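3-deoxy-D-manno-octulosonate 8-phosphate phosphatase KdsC (PDB 1K1E) hydrolyses 3-deoxy-D-manno-octulosonate 8-phosphate to 3-deoxy-D-manno-octulosonate and inorganic phosphate, a step of lipopolysaccharide biosynthesis, with magnesium as cofactor. Local coordinates at residues A[6-18]-A[47-60]. Numbering follows the deposited sequence.
Sequences ENIKFVITDVDGV and LMDADIQVAVLSGR. With CO (cobalt (II) ion), chain M; SO4 (sulfate ion), chain O.
Val-11 and Thr-13 carry the backbone pairing of two parallel strands, 10-14 and 53-58. Val-11 N donates to Gln-53 O, and Val-11 O accepts from Ala-55 N at 2.8 Å. Thr-13 repeats this with Ala-55 O and Leu-57 N. One more bond, Gln-53 N to Lys-9 O, is more bent (140° at the hydrogen).

Side chains pack on both faces of the strand pair. Phe-10 has CG anti to its backbone N (chi1 -170°), which leans the ring over Gln-53 and Ala-55 of the neighbouring strand. The ring edge meets Gln-53 O, 3.3 Å from CD1, while CZ reaches Ala-55 CB obliquely. Leu-91 and Ala-95 of helix 84-95 also touch this ring. On the other face, Val-11 CG2 meets Leu-47 CD1 at 3.8 Å and Ile-52 CG2. Val-15 CG2 is pressed tightly on Val-56 CG1 (3.2 Å).

At the N-terminal end, the Lys-9 chain bends at chi2 and chi3 and brings NZ to Asp-51 OD1 (2.9 Å) in a salt bridge. NZ meets OD1 from above the carboxylate plane. Asp-51 is the C-prime residue of the Schellman motif ending helix 38-49.

At the C-terminal end, Asp-14 OD2 (2.0 Å) and Asp-16 O bind the cobalt ion, with Asp-107 and three waters completing the site. Asp-14 OD1 forms a salt bridge with Lys-84, and Asp-16 OD1 one with Lys-34. Waters link Asp-16 OD2 to Ser-58 OG. Gly-59 N donates to sulfate O4 (2.8 Å), and Lys-84 also binds this sulfate. The sulfate may mark the place of the substrate phosphate. Adjacent parallel strands ending in a DxD metal site are characteristic of the Rossmann-like HAD phosphatase core.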
# COMPACT_ATOMS: atom_id res chain seq x y z
N GLU A 6 -4.14 -13.66 -30.52
CA GLU A 6 -4.87 -14.87 -30.85
C GLU A 6 -4.05 -16.14 -30.82
O GLU A 6 -4.60 -17.23 -30.67
CB GLU A 6 -5.42 -14.78 -32.25
CG GLU A 6 -6.89 -14.55 -32.27
CD GLU A 6 -7.42 -14.97 -33.59
OE1 GLU A 6 -6.70 -14.67 -34.58
OE2 GLU A 6 -8.52 -15.58 -33.66
N ASN A 7 -2.76 -16.02 -31.01
CA ASN A 7 -1.92 -17.21 -31.09
C ASN A 7 -1.19 -17.49 -29.78
O ASN A 7 -0.39 -18.43 -29.73
CB ASN A 7 -0.90 -17.06 -32.23
CG ASN A 7 -1.56 -17.02 -33.62
OD1 ASN A 7 -2.53 -17.74 -33.88
ND2 ASN A 7 -1.03 -16.21 -34.51
N ILE A 8 -1.43 -16.70 -28.72
CA ILE A 8 -0.66 -16.97 -27.51
C ILE A 8 -1.08 -18.26 -26.85
O ILE A 8 -2.27 -18.49 -26.62
CB ILE A 8 -0.81 -15.80 -26.48
CG1 ILE A 8 -0.21 -14.53 -27.15
CG2 ILE A 8 -0.09 -16.15 -25.16
CD1 ILE A 8 -0.33 -13.23 -26.36
N LYS A 9 -0.07 -19.10 -26.57
CA LYS A 9 -0.24 -20.37 -25.91
C LYS A 9 0.51 -20.43 -24.59
O LYS A 9 0.31 -21.36 -23.82
CB LYS A 9 0.26 -21.54 -26.81
CG LYS A 9 -0.57 -21.68 -28.08
CD LYS A 9 -2.06 -21.88 -27.80
CE LYS A 9 -2.34 -23.14 -26.98
NZ LYS A 9 -3.76 -23.33 -26.95
N PHE A 10 1.34 -19.43 -24.32
CA PHE A 10 2.18 -19.40 -23.14
C PHE A 10 2.41 -17.97 -22.70
O PHE A 10 2.69 -17.09 -23.50
CB PHE A 10 3.51 -20.06 -23.51
CG PHE A 10 4.45 -20.35 -22.37
CD1 PHE A 10 4.00 -20.77 -21.10
CD2 PHE A 10 5.84 -20.28 -22.61
CE1 PHE A 10 4.93 -21.10 -20.07
CE2 PHE A 10 6.77 -20.61 -21.61
CZ PHE A 10 6.34 -21.01 -20.35
N VAL A 11 2.32 -17.76 -21.41
CA VAL A 11 2.54 -16.44 -20.82
C VAL A 11 3.60 -16.64 -19.76
O VAL A 11 3.47 -17.51 -18.89
CB VAL A 11 1.29 -15.95 -20.14
CG1 VAL A 11 1.60 -14.68 -19.27
CG2 VAL A 11 0.28 -15.64 -21.19
N ILE A 12 4.69 -15.90 -19.89
CA ILE A 12 5.77 -15.93 -18.88
C ILE A 12 5.68 -14.57 -18.14
O ILE A 12 5.66 -13.47 -18.79
CB ILE A 12 7.16 -15.98 -19.56
CG1 ILE A 12 7.35 -17.30 -20.29
CG2 ILE A 12 8.29 -15.82 -18.51
CD1 ILE A 12 8.55 -17.22 -21.20
N THR A 13 5.68 -14.62 -16.82
CA THR A 13 5.59 -13.40 -16.06
C THR A 13 6.74 -13.19 -15.07
O THR A 13 7.17 -14.10 -14.33
CB THR A 13 4.22 -13.32 -15.28
OG1 THR A 13 4.17 -12.06 -14.60
CG2 THR A 13 4.12 -14.35 -14.22
N ASP A 14 7.28 -11.98 -15.11
CA ASP A 14 8.28 -11.57 -14.14
C ASP A 14 7.50 -11.51 -12.82
O ASP A 14 6.26 -11.53 -12.78
CB ASP A 14 8.79 -10.14 -14.48
CG ASP A 14 9.57 -9.52 -13.35
OD1 ASP A 14 10.36 -10.23 -12.71
OD2 ASP A 14 9.40 -8.31 -13.13
N VAL A 15 8.21 -11.49 -11.69
CA VAL A 15 7.52 -11.41 -10.42
C VAL A 15 7.49 -10.02 -9.75
O VAL A 15 6.44 -9.41 -9.62
CB VAL A 15 8.15 -12.42 -9.36
CG1 VAL A 15 7.54 -12.21 -7.98
CG2 VAL A 15 7.88 -13.85 -9.86
N ASP A 16 8.64 -9.53 -9.34
CA ASP A 16 8.62 -8.26 -8.59
C ASP A 16 8.31 -7.10 -9.46
O ASP A 16 9.00 -6.89 -10.43
CB ASP A 16 9.95 -8.06 -7.88
CG ASP A 16 10.22 -9.18 -6.88
OD1 ASP A 16 9.39 -9.31 -5.95
OD2 ASP A 16 11.19 -9.95 -7.08
N GLY A 17 7.27 -6.35 -9.14
CA GLY A 17 6.97 -5.18 -9.97
C GLY A 17 5.89 -5.49 -10.98
O GLY A 17 5.33 -4.55 -11.59
N VAL A 18 5.59 -6.80 -11.14
CA VAL A 18 4.55 -7.23 -12.05
C VAL A 18 3.48 -7.94 -11.24
O VAL A 18 2.37 -7.45 -11.15
CB VAL A 18 5.11 -8.13 -13.16
CG1 VAL A 18 4.01 -8.69 -14.02
CG2 VAL A 18 6.02 -7.26 -14.06
N LEU A 47 -6.19 -18.52 -17.55
CA LEU A 47 -5.36 -18.86 -18.68
C LEU A 47 -5.13 -20.34 -18.81
O LEU A 47 -5.33 -20.91 -19.88
CB LEU A 47 -3.99 -18.16 -18.61
CG LEU A 47 -3.97 -16.62 -18.78
CD1 LEU A 47 -2.54 -16.07 -18.69
CD2 LEU A 47 -4.55 -16.22 -20.17
N MET A 48 -4.72 -20.95 -17.72
CA MET A 48 -4.42 -22.38 -17.74
C MET A 48 -5.64 -23.16 -18.18
O MET A 48 -5.55 -24.13 -18.96
CB MET A 48 -3.93 -22.73 -16.35
CG MET A 48 -2.65 -21.97 -15.96
SD MET A 48 -1.90 -22.35 -14.32
CE MET A 48 -3.16 -23.00 -13.59
N ASP A 49 -6.80 -22.76 -17.69
CA ASP A 49 -8.08 -23.40 -18.04
C ASP A 49 -8.39 -23.28 -19.55
O ASP A 49 -9.02 -24.18 -20.13
CB ASP A 49 -9.19 -22.80 -17.18
CG ASP A 49 -10.59 -23.32 -17.54
OD1 ASP A 49 -11.41 -22.58 -18.18
OD2 ASP A 49 -10.89 -24.48 -17.17
N ALA A 50 -7.93 -22.19 -20.17
CA ALA A 50 -8.16 -21.91 -21.57
C ALA A 50 -7.00 -22.42 -22.44
O ALA A 50 -6.81 -21.93 -23.57
CB ALA A 50 -8.35 -20.41 -21.77
N ASP A 51 -6.24 -23.37 -21.88
CA ASP A 51 -5.11 -24.04 -22.53
C ASP A 51 -3.94 -23.11 -22.79
O ASP A 51 -3.24 -23.29 -23.77
CB ASP A 51 -5.55 -24.66 -23.86
CG ASP A 51 -4.57 -25.72 -24.36
OD1 ASP A 51 -4.38 -25.81 -25.60
OD2 ASP A 51 -3.99 -26.46 -23.52
N ILE A 52 -3.75 -22.10 -21.96
CA ILE A 52 -2.58 -21.24 -22.14
C ILE A 52 -1.72 -21.43 -20.91
O ILE A 52 -2.13 -21.07 -19.78
CB ILE A 52 -3.04 -19.81 -22.25
CG1 ILE A 52 -3.88 -19.63 -23.53
CG2 ILE A 52 -1.79 -18.91 -22.16
CD1 ILE A 52 -4.54 -18.25 -23.57
N GLN A 53 -0.53 -21.99 -21.07
CA GLN A 53 0.24 -22.23 -19.86
C GLN A 53 0.79 -20.94 -19.28
O GLN A 53 0.95 -19.93 -20.00
CB GLN A 53 1.37 -23.16 -20.18
CG GLN A 53 0.85 -24.49 -20.77
CD GLN A 53 2.04 -25.34 -21.26
OE1 GLN A 53 2.83 -25.83 -20.47
NE2 GLN A 53 2.17 -25.46 -22.56
N VAL A 54 1.12 -20.98 -18.00
CA VAL A 54 1.72 -19.80 -17.37
C VAL A 54 3.04 -20.20 -16.69
O VAL A 54 3.13 -21.23 -16.05
CB VAL A 54 0.77 -19.16 -16.37
CG1 VAL A 54 1.47 -18.02 -15.65
CG2 VAL A 54 -0.57 -18.73 -17.11
N ALA A 55 4.07 -19.38 -16.85
CA ALA A 55 5.37 -19.61 -16.20
C ALA A 55 5.79 -18.34 -15.45
O ALA A 55 5.37 -17.22 -15.82
CB ALA A 55 6.45 -19.98 -17.23
N VAL A 56 6.59 -18.54 -14.40
CA VAL A 56 7.11 -17.44 -13.58
C VAL A 56 8.62 -17.41 -13.78
O VAL A 56 9.27 -18.44 -13.78
CB VAL A 56 6.76 -17.72 -12.10
CG1 VAL A 56 7.55 -16.76 -11.15
CG2 VAL A 56 5.24 -17.64 -11.92
N LEU A 57 9.17 -16.20 -13.92
CA LEU A 57 10.60 -16.03 -14.14
C LEU A 57 11.00 -14.96 -13.12
O LEU A 57 10.42 -13.90 -13.10
CB LEU A 57 10.81 -15.50 -15.56
CG LEU A 57 12.01 -15.93 -16.39
CD1 LEU A 57 12.25 -14.85 -17.39
CD2 LEU A 57 13.28 -16.15 -15.57
N SER A 58 11.94 -15.25 -12.24
CA SER A 58 12.34 -14.24 -11.27
C SER A 58 13.83 -14.40 -11.03
O SER A 58 14.34 -15.53 -11.04
CB SER A 58 11.61 -14.44 -9.93
OG SER A 58 12.09 -13.52 -8.98
N GLY A 59 14.53 -13.28 -10.84
CA GLY A 59 15.95 -13.35 -10.55
C GLY A 59 16.19 -13.74 -9.08
O GLY A 59 17.34 -13.87 -8.63
N ARG A 60 15.11 -13.97 -8.35
CA ARG A 60 15.20 -14.30 -6.93
C ARG A 60 14.44 -15.60 -6.71
O ARG A 60 13.54 -15.93 -7.46
CB ARG A 60 14.56 -13.15 -6.08
CG ARG A 60 15.38 -11.82 -6.06
CD ARG A 60 14.66 -10.62 -5.36
NE ARG A 60 14.67 -10.75 -3.90
CZ ARG A 60 15.62 -10.23 -3.10
NH1 ARG A 60 16.63 -9.53 -3.64
NH2 ARG A 60 15.58 -10.42 -1.76
CO CO M . 10.44 -6.93 -12.04
S SO4 O . 14.31 -9.66 -11.44
O1 SO4 O . 14.08 -9.12 -12.78
O2 SO4 O . 14.04 -8.55 -10.47
O3 SO4 O . 15.68 -10.11 -11.27
O4 SO4 O . 13.37 -10.80 -11.32
O HOH W 1 -0.09 -24.10 -24.00
O HOH W 2 -5.61 -21.29 -25.84
O HOH W 3 11.28 -8.60 -10.93
O HOH W 4 11.21 -11.27 -9.81
O HOH W 5 10.70 -12.63 -6.50
O HOH W 6 11.22 -5.42 -10.82
O HOH W 7 12.09 -7.05 -13.39